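Local coordinates for protein peptide chain release factor subunit 1 (Aeropyrum pernix, PDB 3AGK) that probably directs the termination of translation, ending synthesis of the nascent peptide in response to the stop codons UAA, UAG and UGA, at residues R43-V48 / Q83-T88; L37-G42 / N91-F96; T50-E55 / F120-D125; L10-R15 / F109-P114. All blocks are in the same frame, centred on the assembly; numbering follows the deposited sequence.

Contact 1. Residues R43-V48 / Q83-T88; sequences RPLSDV and QMLTST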
# COMPACT_ATOMS: atom_id res chain seq x y z
N ARG A 43 -21.84 -6.65 18.92
CA ARG A 43 -22.05 -5.46 19.73
C ARG A 43 -23.42 -4.76 19.56
O ARG A 43 -23.65 -4.08 18.57
CB ARG A 43 -20.93 -4.46 19.46
CG ARG A 43 -21.01 -3.18 20.30
CD ARG A 43 -20.99 -3.52 21.79
NE ARG A 43 -19.88 -4.40 22.11
CZ ARG A 43 -19.79 -5.11 23.23
NH1 ARG A 43 -20.76 -5.04 24.14
NH2 ARG A 43 -18.74 -5.88 23.43
N PRO A 44 -24.30 -4.90 20.56
CA PRO A 44 -25.63 -4.28 20.55
C PRO A 44 -25.60 -2.76 20.37
O PRO A 44 -24.86 -2.06 21.06
CB PRO A 44 -26.19 -4.61 21.95
CG PRO A 44 -25.36 -5.75 22.45
CD PRO A 44 -24.02 -5.61 21.82
N LEU A 45 -26.43 -2.26 19.46
CA LEU A 45 -26.42 -0.85 19.12
C LEU A 45 -26.81 0.04 20.30
O LEU A 45 -26.46 1.22 20.36
CB LEU A 45 -27.31 -0.57 17.91
CG LEU A 45 -26.92 -1.23 16.57
CD1 LEU A 45 -27.94 -0.90 15.46
CD2 LEU A 45 -25.52 -0.83 16.14
N SER A 46 -27.54 -0.52 21.26
CA SER A 46 -27.90 0.26 22.44
C SER A 46 -26.64 0.58 23.27
O SER A 46 -26.57 1.64 23.89
CB SER A 46 -28.93 -0.48 23.27
OG SER A 46 -28.37 -1.65 23.82
N ASP A 47 -25.67 -0.33 23.25
CA ASP A 47 -24.36 -0.13 23.88
C ASP A 47 -23.60 1.01 23.21
O ASP A 47 -23.06 1.91 23.88
CB ASP A 47 -23.51 -1.40 23.78
CG ASP A 47 -24.00 -2.51 24.70
OD1 ASP A 47 -25.01 -2.31 25.41
OD2 ASP A 47 -23.36 -3.59 24.71
N VAL A 48 -23.58 0.97 21.88
CA VAL A 48 -22.91 2.01 21.10
C VAL A 48 -23.58 3.36 21.35
O VAL A 48 -22.92 4.37 21.52
CB VAL A 48 -22.93 1.67 19.60
CG1 VAL A 48 -22.09 2.68 18.83
CG2 VAL A 48 -22.44 0.23 19.37
N GLN A 83 -30.13 5.05 14.93
CA GLN A 83 -31.51 4.89 15.34
C GLN A 83 -32.39 4.54 14.14
O GLN A 83 -33.59 4.34 14.28
CB GLN A 83 -32.00 6.10 16.13
CG GLN A 83 -31.29 6.19 17.49
CD GLN A 83 -31.84 7.24 18.44
OE1 GLN A 83 -31.53 8.43 18.31
NE2 GLN A 83 -32.63 6.80 19.42
N MET A 84 -31.77 4.42 12.96
CA MET A 84 -32.45 3.94 11.76
C MET A 84 -32.47 2.43 11.69
O MET A 84 -33.19 1.85 10.89
CB MET A 84 -31.75 4.43 10.49
CG MET A 84 -32.26 5.73 9.93
SD MET A 84 -31.19 6.29 8.60
CE MET A 84 -31.73 7.99 8.46
N LEU A 85 -31.65 1.79 12.52
CA LEU A 85 -31.48 0.35 12.44
C LEU A 85 -32.02 -0.32 13.68
O LEU A 85 -32.23 0.32 14.71
CB LEU A 85 -30.00 0.01 12.29
CG LEU A 85 -29.13 0.94 11.44
CD1 LEU A 85 -27.68 0.52 11.54
CD2 LEU A 85 -29.59 0.98 9.98
N THR A 86 -32.23 -1.62 13.58
CA THR A 86 -32.65 -2.39 14.74
C THR A 86 -31.47 -3.13 15.34
O THR A 86 -31.29 -3.16 16.56
CB THR A 86 -33.78 -3.36 14.39
OG1 THR A 86 -33.58 -3.82 13.04
CG2 THR A 86 -35.12 -2.64 14.47
N SER A 87 -30.64 -3.72 14.48
CA SER A 87 -29.46 -4.42 14.95
C SER A 87 -28.36 -4.31 13.91
O SER A 87 -28.64 -4.10 12.73
CB SER A 87 -29.77 -5.90 15.18
OG SER A 87 -29.81 -6.58 13.95
N THR A 88 -27.12 -4.46 14.35
CA THR A 88 -25.98 -4.38 13.45
C THR A 88 -26.09 -5.49 12.39
O THR A 88 -26.57 -6.58 12.69
CB THR A 88 -24.64 -4.48 14.21
OG1 THR A 88 -24.07 -5.77 14.00
CG2 THR A 88 -24.85 -4.27 15.72

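Contact 2. Residues L37-G42 / N91-F96; sequences LYIPPG and NGLVLF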
# COMPACT_ATOMS: atom_id res chain seq x y z
N LEU A 37 -16.11 5.22 13.30
CA LEU A 37 -16.82 4.31 14.20
C LEU A 37 -17.07 2.92 13.61
O LEU A 37 -17.77 2.78 12.61
CB LEU A 37 -18.14 4.95 14.62
CG LEU A 37 -19.12 4.07 15.39
CD1 LEU A 37 -18.59 3.83 16.79
CD2 LEU A 37 -20.46 4.76 15.45
N TYR A 38 -16.49 1.89 14.23
CA TYR A 38 -16.61 0.51 13.76
C TYR A 38 -17.36 -0.33 14.79
O TYR A 38 -16.98 -0.37 15.96
CB TYR A 38 -15.23 -0.11 13.59
CG TYR A 38 -14.36 0.43 12.49
CD1 TYR A 38 -13.78 1.69 12.57
CD2 TYR A 38 -14.05 -0.36 11.38
CE1 TYR A 38 -12.95 2.17 11.55
CE2 TYR A 38 -13.23 0.10 10.37
CZ TYR A 38 -12.68 1.37 10.45
OH TYR A 38 -11.86 1.80 9.43
N ILE A 39 -18.40 -1.03 14.36
CA ILE A 39 -19.23 -1.80 15.29
C ILE A 39 -19.31 -3.28 14.91
O ILE A 39 -19.89 -3.63 13.89
CB ILE A 39 -20.65 -1.24 15.34
CG1 ILE A 39 -20.62 0.27 15.62
CG2 ILE A 39 -21.49 -2.03 16.36
CD1 ILE A 39 -21.97 0.96 15.41
N PRO A 40 -18.74 -4.15 15.74
CA PRO A 40 -18.77 -5.59 15.44
C PRO A 40 -20.18 -6.16 15.52
O PRO A 40 -21.06 -5.56 16.14
CB PRO A 40 -17.91 -6.19 16.56
CG PRO A 40 -17.06 -5.06 17.04
CD PRO A 40 -17.92 -3.85 16.93
N PRO A 41 -20.40 -7.33 14.91
CA PRO A 41 -21.73 -7.94 14.97
C PRO A 41 -22.10 -8.31 16.42
O PRO A 41 -23.25 -8.18 16.81
CB PRO A 41 -21.58 -9.20 14.11
CG PRO A 41 -20.35 -8.97 13.28
CD PRO A 41 -19.45 -8.11 14.10
N GLY A 42 -21.13 -8.73 17.21
CA GLY A 42 -21.41 -9.04 18.60
C GLY A 42 -21.91 -7.87 19.45
O GLY A 42 -22.37 -8.07 20.57
N ASN A 91 -21.96 -8.39 9.21
CA ASN A 91 -20.54 -8.07 9.11
C ASN A 91 -20.19 -6.81 9.90
O ASN A 91 -19.07 -6.30 9.79
CB ASN A 91 -20.13 -7.86 7.66
CG ASN A 91 -19.91 -9.17 6.93
OD1 ASN A 91 -20.02 -10.25 7.51
ND2 ASN A 91 -19.58 -9.08 5.64
N GLY A 92 -21.15 -6.32 10.68
CA GLY A 92 -20.98 -5.10 11.44
C GLY A 92 -21.29 -3.84 10.64
O GLY A 92 -21.79 -3.90 9.50
N LEU A 93 -21.01 -2.69 11.25
CA LEU A 93 -21.23 -1.38 10.66
C LEU A 93 -19.96 -0.55 10.75
O LEU A 93 -19.18 -0.71 11.69
CB LEU A 93 -22.29 -0.63 11.44
CG LEU A 93 -23.77 -0.71 11.13
CD1 LEU A 93 -24.50 0.13 12.16
CD2 LEU A 93 -24.03 -0.19 9.73
N VAL A 94 -19.75 0.36 9.80
CA VAL A 94 -18.76 1.41 9.99
C VAL A 94 -19.32 2.77 9.55
O VAL A 94 -20.01 2.88 8.53
CB VAL A 94 -17.39 1.12 9.31
CG1 VAL A 94 -17.20 -0.38 9.06
CG2 VAL A 94 -17.25 1.89 8.04
N LEU A 95 -19.04 3.80 10.35
CA LEU A 95 -19.47 5.16 10.05
C LEU A 95 -18.31 6.14 10.02
O LEU A 95 -17.44 6.08 10.87
CB LEU A 95 -20.48 5.65 11.09
CG LEU A 95 -21.92 5.14 10.99
CD1 LEU A 95 -22.04 3.75 11.63
CD2 LEU A 95 -22.92 6.11 11.62
N PHE A 96 -18.30 7.03 9.03
CA PHE A 96 -17.42 8.20 9.05
C PHE A 96 -18.27 9.46 8.87
O PHE A 96 -19.09 9.53 7.96
CB PHE A 96 -16.37 8.10 7.95
CG PHE A 96 -15.53 6.85 8.00
CD1 PHE A 96 -15.84 5.74 7.22
CD2 PHE A 96 -14.41 6.78 8.82
CE1 PHE A 96 -15.06 4.59 7.27
CE2 PHE A 96 -13.62 5.63 8.87
CZ PHE A 96 -13.96 4.54 8.09

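Contact 3. Residues T50-E55 / F120-D125; sequences TLLRQE and FYYRTD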
# COMPACT_ATOMS: atom_id res chain seq x y z
N THR A 50 -25.28 4.42 24.00
CA THR A 50 -24.84 4.91 25.30
C THR A 50 -23.42 5.51 25.23
O THR A 50 -23.18 6.59 25.76
CB THR A 50 -24.87 3.79 26.36
OG1 THR A 50 -26.22 3.38 26.56
CG2 THR A 50 -24.29 4.27 27.70
N LEU A 51 -22.51 4.81 24.56
CA LEU A 51 -21.16 5.32 24.38
C LEU A 51 -21.12 6.67 23.62
O LEU A 51 -20.45 7.60 24.04
CB LEU A 51 -20.28 4.28 23.68
CG LEU A 51 -18.80 4.64 23.47
CD1 LEU A 51 -17.93 3.39 23.39
CD2 LEU A 51 -18.63 5.51 22.23
N LEU A 52 -21.85 6.77 22.51
CA LEU A 52 -21.90 8.03 21.78
C LEU A 52 -22.52 9.14 22.63
O LEU A 52 -22.09 10.29 22.56
CB LEU A 52 -22.70 7.87 20.48
CG LEU A 52 -22.08 7.00 19.39
CD1 LEU A 52 -22.98 6.95 18.18
CD2 LEU A 52 -20.68 7.49 19.03
N ARG A 53 -23.53 8.78 23.41
CA ARG A 53 -24.21 9.75 24.27
C ARG A 53 -23.24 10.29 25.34
O ARG A 53 -23.27 11.47 25.66
CB ARG A 53 -25.44 9.12 24.93
CG ARG A 53 -26.72 9.30 24.10
CD ARG A 53 -27.87 8.46 24.62
NE ARG A 53 -29.01 8.60 23.71
CZ ARG A 53 -30.09 7.85 23.74
NH1 ARG A 53 -30.21 6.88 24.63
NH2 ARG A 53 -31.07 8.06 22.86
N GLN A 54 -22.39 9.41 25.87
CA GLN A 54 -21.34 9.79 26.82
C GLN A 54 -20.34 10.73 26.16
O GLN A 54 -20.02 11.81 26.68
CB GLN A 54 -20.57 8.58 27.30
CG GLN A 54 -21.40 7.55 28.03
CD GLN A 54 -20.53 6.51 28.70
OE1 GLN A 54 -21.00 5.46 29.13
NE2 GLN A 54 -19.23 6.81 28.81
N GLU A 55 -19.84 10.30 25.01
CA GLU A 55 -18.93 11.11 24.21
C GLU A 55 -19.55 12.48 23.94
O GLU A 55 -18.85 13.49 23.94
CB GLU A 55 -18.57 10.40 22.89
CG GLU A 55 -17.52 9.29 23.07
CD GLU A 55 -16.33 9.77 23.91
OE1 GLU A 55 -15.74 10.81 23.55
OE2 GLU A 55 -16.00 9.12 24.92
N PHE A 120 -14.42 -3.23 18.13
CA PHE A 120 -15.09 -1.94 18.19
C PHE A 120 -14.04 -0.84 18.19
O PHE A 120 -12.98 -0.99 18.78
CB PHE A 120 -15.96 -1.83 19.44
CG PHE A 120 -16.58 -0.47 19.61
CD1 PHE A 120 -17.72 -0.13 18.91
CD2 PHE A 120 -16.03 0.45 20.49
CE1 PHE A 120 -18.31 1.12 19.07
CE2 PHE A 120 -16.61 1.69 20.66
CZ PHE A 120 -17.75 2.03 19.95
N TYR A 121 -14.33 0.26 17.51
CA TYR A 121 -13.37 1.34 17.48
C TYR A 121 -14.15 2.63 17.32
O TYR A 121 -15.10 2.70 16.53
CB TYR A 121 -12.41 1.14 16.31
CG TYR A 121 -11.24 2.10 16.27
CD1 TYR A 121 -10.05 1.81 16.93
CD2 TYR A 121 -11.31 3.28 15.54
CE1 TYR A 121 -8.97 2.68 16.89
CE2 TYR A 121 -10.23 4.16 15.49
CZ TYR A 121 -9.06 3.85 16.16
OH TYR A 121 -7.99 4.70 16.11
N TYR A 122 -13.78 3.64 18.09
CA TYR A 122 -14.39 4.96 17.98
C TYR A 122 -13.28 5.98 18.01
O TYR A 122 -12.38 5.90 18.84
CB TYR A 122 -15.35 5.22 19.13
CG TYR A 122 -15.67 6.70 19.30
CD1 TYR A 122 -16.65 7.31 18.54
CD2 TYR A 122 -14.96 7.50 20.20
CE1 TYR A 122 -16.94 8.65 18.67
CE2 TYR A 122 -15.24 8.86 20.34
CZ TYR A 122 -16.24 9.42 19.57
OH TYR A 122 -16.55 10.75 19.67
N ARG A 123 -13.33 6.96 17.12
CA ARG A 123 -12.29 7.97 17.17
C ARG A 123 -12.67 9.29 16.52
O ARG A 123 -13.47 9.34 15.59
CB ARG A 123 -11.00 7.42 16.58
CG ARG A 123 -9.79 8.28 16.84
CD ARG A 123 -8.57 7.41 16.84
NE ARG A 123 -7.58 7.89 17.80
CZ ARG A 123 -6.43 8.44 17.47
NH1 ARG A 123 -6.10 8.57 16.19
NH2 ARG A 123 -5.59 8.86 18.41
N THR A 124 -12.10 10.37 17.05
CA THR A 124 -12.19 11.66 16.39
C THR A 124 -10.79 12.12 16.06
O THR A 124 -9.92 12.15 16.91
CB THR A 124 -12.91 12.71 17.25
OG1 THR A 124 -12.32 12.76 18.56
CG2 THR A 124 -14.37 12.34 17.38
N ASP A 125 -10.56 12.44 14.79
CA ASP A 125 -9.22 12.80 14.36
C ASP A 125 -9.27 13.85 13.28
O ASP A 125 -10.35 14.32 12.91
CB ASP A 125 -8.46 11.56 13.88
CG ASP A 125 -6.99 11.60 14.25
OD1 ASP A 125 -6.51 10.64 14.88
OD2 ASP A 125 -6.32 12.60 13.93

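Contact 4. Residues L10-R15 / F109-P114; sequences LTISKR and FMFSPP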
# COMPACT_ATOMS: atom_id res chain seq x y z
N LEU A 10 -26.91 -3.04 3.70
CA LEU A 10 -25.81 -2.09 3.86
C LEU A 10 -24.46 -2.61 3.36
O LEU A 10 -23.50 -1.84 3.26
CB LEU A 10 -25.63 -1.69 5.34
CG LEU A 10 -26.36 -0.51 5.99
CD1 LEU A 10 -26.51 0.67 5.05
CD2 LEU A 10 -27.70 -0.96 6.50
N THR A 11 -24.36 -3.91 3.09
CA THR A 11 -23.06 -4.51 2.75
C THR A 11 -22.55 -4.11 1.37
O THR A 11 -23.31 -4.01 0.41
CB THR A 11 -23.08 -6.05 2.90
OG1 THR A 11 -23.57 -6.39 4.20
CG2 THR A 11 -21.69 -6.62 2.73
N ILE A 12 -21.25 -3.85 1.28
CA ILE A 12 -20.60 -3.51 0.02
C ILE A 12 -19.45 -4.47 -0.23
O ILE A 12 -18.89 -5.04 0.70
CB ILE A 12 -20.04 -2.07 0.02
CG1 ILE A 12 -18.92 -1.93 1.05
CG2 ILE A 12 -21.17 -1.04 0.25
CD1 ILE A 12 -18.32 -0.54 1.13
N SER A 13 -19.09 -4.65 -1.50
CA SER A 13 -18.03 -5.56 -1.87
C SER A 13 -16.67 -4.91 -1.64
O SER A 13 -16.59 -3.72 -1.36
CB SER A 13 -18.15 -5.92 -3.34
OG SER A 13 -18.03 -4.75 -4.13
N LYS A 14 -15.62 -5.69 -1.80
CA LYS A 14 -14.26 -5.17 -1.79
C LYS A 14 -14.01 -4.22 -2.95
O LYS A 14 -13.21 -3.29 -2.85
CB LYS A 14 -13.25 -6.31 -1.81
CG LYS A 14 -13.38 -7.24 -0.61
CD LYS A 14 -12.28 -8.28 -0.58
CE LYS A 14 -12.46 -9.22 0.60
NZ LYS A 14 -11.29 -10.12 0.81
N ARG A 15 -14.70 -4.44 -4.07
CA ARG A 15 -14.52 -3.56 -5.22
C ARG A 15 -15.08 -2.15 -4.94
O ARG A 15 -14.47 -1.15 -5.28
CB ARG A 15 -15.14 -4.16 -6.49
CG ARG A 15 -16.66 -4.22 -6.48
CD ARG A 15 -17.22 -4.45 -7.88
NE ARG A 15 -16.71 -5.68 -8.48
CZ ARG A 15 -17.32 -6.85 -8.41
NH1 ARG A 15 -16.79 -7.92 -8.99
NH2 ARG A 15 -18.48 -6.96 -7.77
N PHE A 109 -20.93 8.76 6.12
CA PHE A 109 -20.83 7.49 5.40
C PHE A 109 -21.23 6.35 6.33
O PHE A 109 -20.81 6.32 7.48
CB PHE A 109 -19.42 7.26 4.84
CG PHE A 109 -18.90 8.41 4.00
CD1 PHE A 109 -18.35 9.53 4.60
CD2 PHE A 109 -18.98 8.36 2.62
CE1 PHE A 109 -17.88 10.59 3.84
CE2 PHE A 109 -18.51 9.41 1.84
CZ PHE A 109 -17.96 10.53 2.45
N MET A 110 -22.08 5.44 5.85
CA MET A 110 -22.43 4.29 6.66
C MET A 110 -22.54 3.05 5.80
O MET A 110 -23.18 3.07 4.78
CB MET A 110 -23.74 4.49 7.43
CG MET A 110 -23.98 3.34 8.41
SD MET A 110 -25.49 3.43 9.39
CE MET A 110 -26.73 3.67 8.13
N PHE A 111 -21.90 1.95 6.22
CA PHE A 111 -22.02 0.71 5.46
C PHE A 111 -21.65 -0.53 6.26
O PHE A 111 -21.16 -0.44 7.41
CB PHE A 111 -21.17 0.77 4.20
CG PHE A 111 -19.71 0.98 4.46
CD1 PHE A 111 -18.84 -0.10 4.50
CD2 PHE A 111 -19.22 2.26 4.68
CE1 PHE A 111 -17.50 0.09 4.75
CE2 PHE A 111 -17.87 2.46 4.94
CZ PHE A 111 -17.00 1.37 4.97
N SER A 112 -21.89 -1.69 5.66
CA SER A 112 -21.37 -2.92 6.20
C SER A 112 -20.23 -3.39 5.28
O SER A 112 -20.35 -3.33 4.07
CB SER A 112 -22.47 -3.98 6.35
OG SER A 112 -21.97 -5.15 6.99
N PRO A 113 -19.10 -3.81 5.87
CA PRO A 113 -17.93 -4.18 5.07
C PRO A 113 -18.01 -5.61 4.53
O PRO A 113 -18.75 -6.42 5.09
CB PRO A 113 -16.78 -4.04 6.07
CG PRO A 113 -17.42 -4.36 7.39
CD PRO A 113 -18.83 -3.83 7.32
N PRO A 114 -17.24 -5.93 3.47
CA PRO A 114 -17.30 -7.28 2.89
C PRO A 114 -16.84 -8.31 3.91
O PRO A 114 -17.23 -9.47 3.87
CB PRO A 114 -16.30 -7.21 1.73
CG PRO A 114 -15.90 -5.79 1.59
CD PRO A 114 -16.17 -5.11 2.89

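Contact 1. Residues R43-V48 / Q83-T88
Asp47 OD2 is the best-held polar atom, and within the two segments one bond grips it. Arg43 NH1 donates to Asp47 OD2 over 3.0 Å with an N-H...O angle of 149°, forming a salt bridge. Asp47 OD2 uses its anti lone pair and lies in the plane of the Arg43 guanidinium. The bridge runs from the residue before the N-cap, Pro44, to the first turn of helix 45-58. It stays inside segment 43-48, and no hydrogen bond crosses to 83-88. The crossing is apolar and rests on Leu45. Its CG stands anti to the carbonyl carbon (chi1 -63°), and the side chain crosses that of Thr88 obliquely. Leu45 CD2 meets Thr88 CG2 at 3.5 Å. The other branch, Leu45 CD1, lies over the backbone, 3.8 Å from Ser87 C, and also reaches Leu85 CB at 3.9 Å. The place is the base of the helical hairpin of eRF1 domain 1. Helix 45-58 starts here, and the chain leaves helix 65-82 here on its way to the sheet. In eukaryotic relatives the loop at the far tip of this hairpin carries the NIKS motif. Thr88 CG2 also sits tightly against the backbone, 3.1 Å from Arg43 O. Toward the sheet, Leu45, Val48 and Thr88 all touch Ile39 of strand 34-39.

Contact 2. Residues L37-G42 / N91-F96
The Tyr38 ring and the Val94 side chain lie side by side and point the same way. Val94 CB sits 4.2 Å above one ring face, offset toward the rim, and Val94 CG1 is 3.9 Å from Tyr38 CD2. Phe96 crosses Tyr38 obliquely. Tyr38 OH comes to the edge of the Phe96 ring, 3.7 Å from Phe96 CZ, and is hydrogen-bonded to Ile129 O. An alanine in place of Tyr38 would lose the hydrogen bond to Ile129 O and the ring beside Val94 and Phe96, and would probably loosen the packing on this face of the sheet. On the other face of the sheet, Leu37 pairs with Leu95, and Ile39 with Leu93. The tips of the latter pair meet, Ile39 CD1 to Leu93 CD1, at 4.2 Å. Helix 65-82 covers this side through Ala78 and Leu82. Four backbone hydrogen bonds hold the strands, the straightest from Ile39 N to Leu93 O (2.8 Å, 169°). Gly92, just before strand 93-98, has a positive phi of 85°, and a CB there would strike Ile39 O. Strands 34-39 and 93-98 are the two antiparallel central strands of the four-stranded sheet in eRF1 domain 1, with helices packed on both faces.

Contact 3. Residues T50-E55 / F120-D125
Two rings of segment 120-125, Phe120 and Tyr122, point toward helix 50-55, and its side chains approach both obliquely. The Tyr122 ring takes three of them. Glu55 CG lies 3.6 Å from Tyr122 CE2, and Glu55 CB is 3.8 Å from Tyr122 OH. The Glu55 chain bends at chi2, so its carboxylate turns back beside the ring, the two planes 46° apart. Glu55 and Tyr122 meet tip to tip. Leu52 CD2 comes obliquely to the CE1 side, 3.9 Å from Tyr122 CE1. Leu51 CD2 is a looser neighbour, 4.3 Å from Tyr122 CG. The Phe120 ring meets Leu51 tip to tip, with Leu51 CD1 3.5 Å from Phe120 CE2. Leu51, Phe120 and Tyr122 all carry CG anti to the backbone N, which directs their ends toward each other. No hydrogen bond joins the two segments. An alanine in place of Tyr122 would remove the ring that Leu52 and Glu55 rest on, and is likely to weaken the packing between helix and strand.

The axis of helical segment 50-55 passes 11.2 Å from that of strand 121-125, their directions 26° apart. Here a helix of the eRF1 domain 1 hairpin packs on an outermost strand of the domain's four-stranded antiparallel sheet. Tyr121 points to the other face, where its ring meets Phe132 edge-to-face. Leu52 also packs on Leu75, Met79 and Leu82 of helix 65-82. Tyr122 touches Leu75 and Leu35, and Phe120 lies on Leu37 of strand 34-39.

Contact 4. Residues L10-R15 / F109-P114
A single backbone bridge ties the N-terminal arm to the chain just past the end of strand 107-111, an outermost strand of the eRF1 domain 1 sheet. The arm then enters helix 14-24 through a capping box. Ser13 OG caps a backbone N of the first turn, and Glu16 OE1 bonds back to Ser13 N. At the bridge, Ser112 bonds to the residues before and after Thr11. Ser112 N donates to Leu10 O over 2.9 Å, almost straight at 177°, although the N lies well above the carbonyl plane. Ile12 N donates to Ser112 O over 3.0 Å, nearly along the C=O axis. Ser112 OG is hydrogen-bonded to Gly92 O. Ile12 CG1 and Phe111 CG both stand between the backbone N and the carbonyl carbon, the crowded position (chi1 65° and 60°). Their side chains cross obliquely, and Ile12 CD1 lies 3.4 Å from Phe111 CD1. Leu10 CD1 reaches Met110 CE more loosely, at 4.3 Å. Beyond the bridge, Pro114 packs on the backbone: Pro114 CG sits 3.2 Å from Ile12 O and 3.4 Å from Lys14 N. The Lys14 chain crosses this ring obliquely, with Lys14 CG 3.6 Å from Pro114 CG.

In the fold
Contacts 2, 3 and 4 involve one four-stranded sheet, and contact 1 packs against it. Contact 2 joins its two central strands, contact 3 reaches one outermost strand and contact 4 the other. Contacts 3 and 4 do not touch, and their centres are about 21 Å apart. Contact 2 lies between them and meets both. Tyr38 N is 2.8 Å from Tyr121 O, a probable hydrogen bond to contact 3. Phe96 O is 2.7 Å from Phe109 N, a probable hydrogen bond to contact 4. Contact 1 shares helix 45-58 with contact 3. It also packs on contact 2, with Leu85 CD1 3.3 Å from Leu93 CD1. The centres of contacts 1 and 2 are about 10 Å apart.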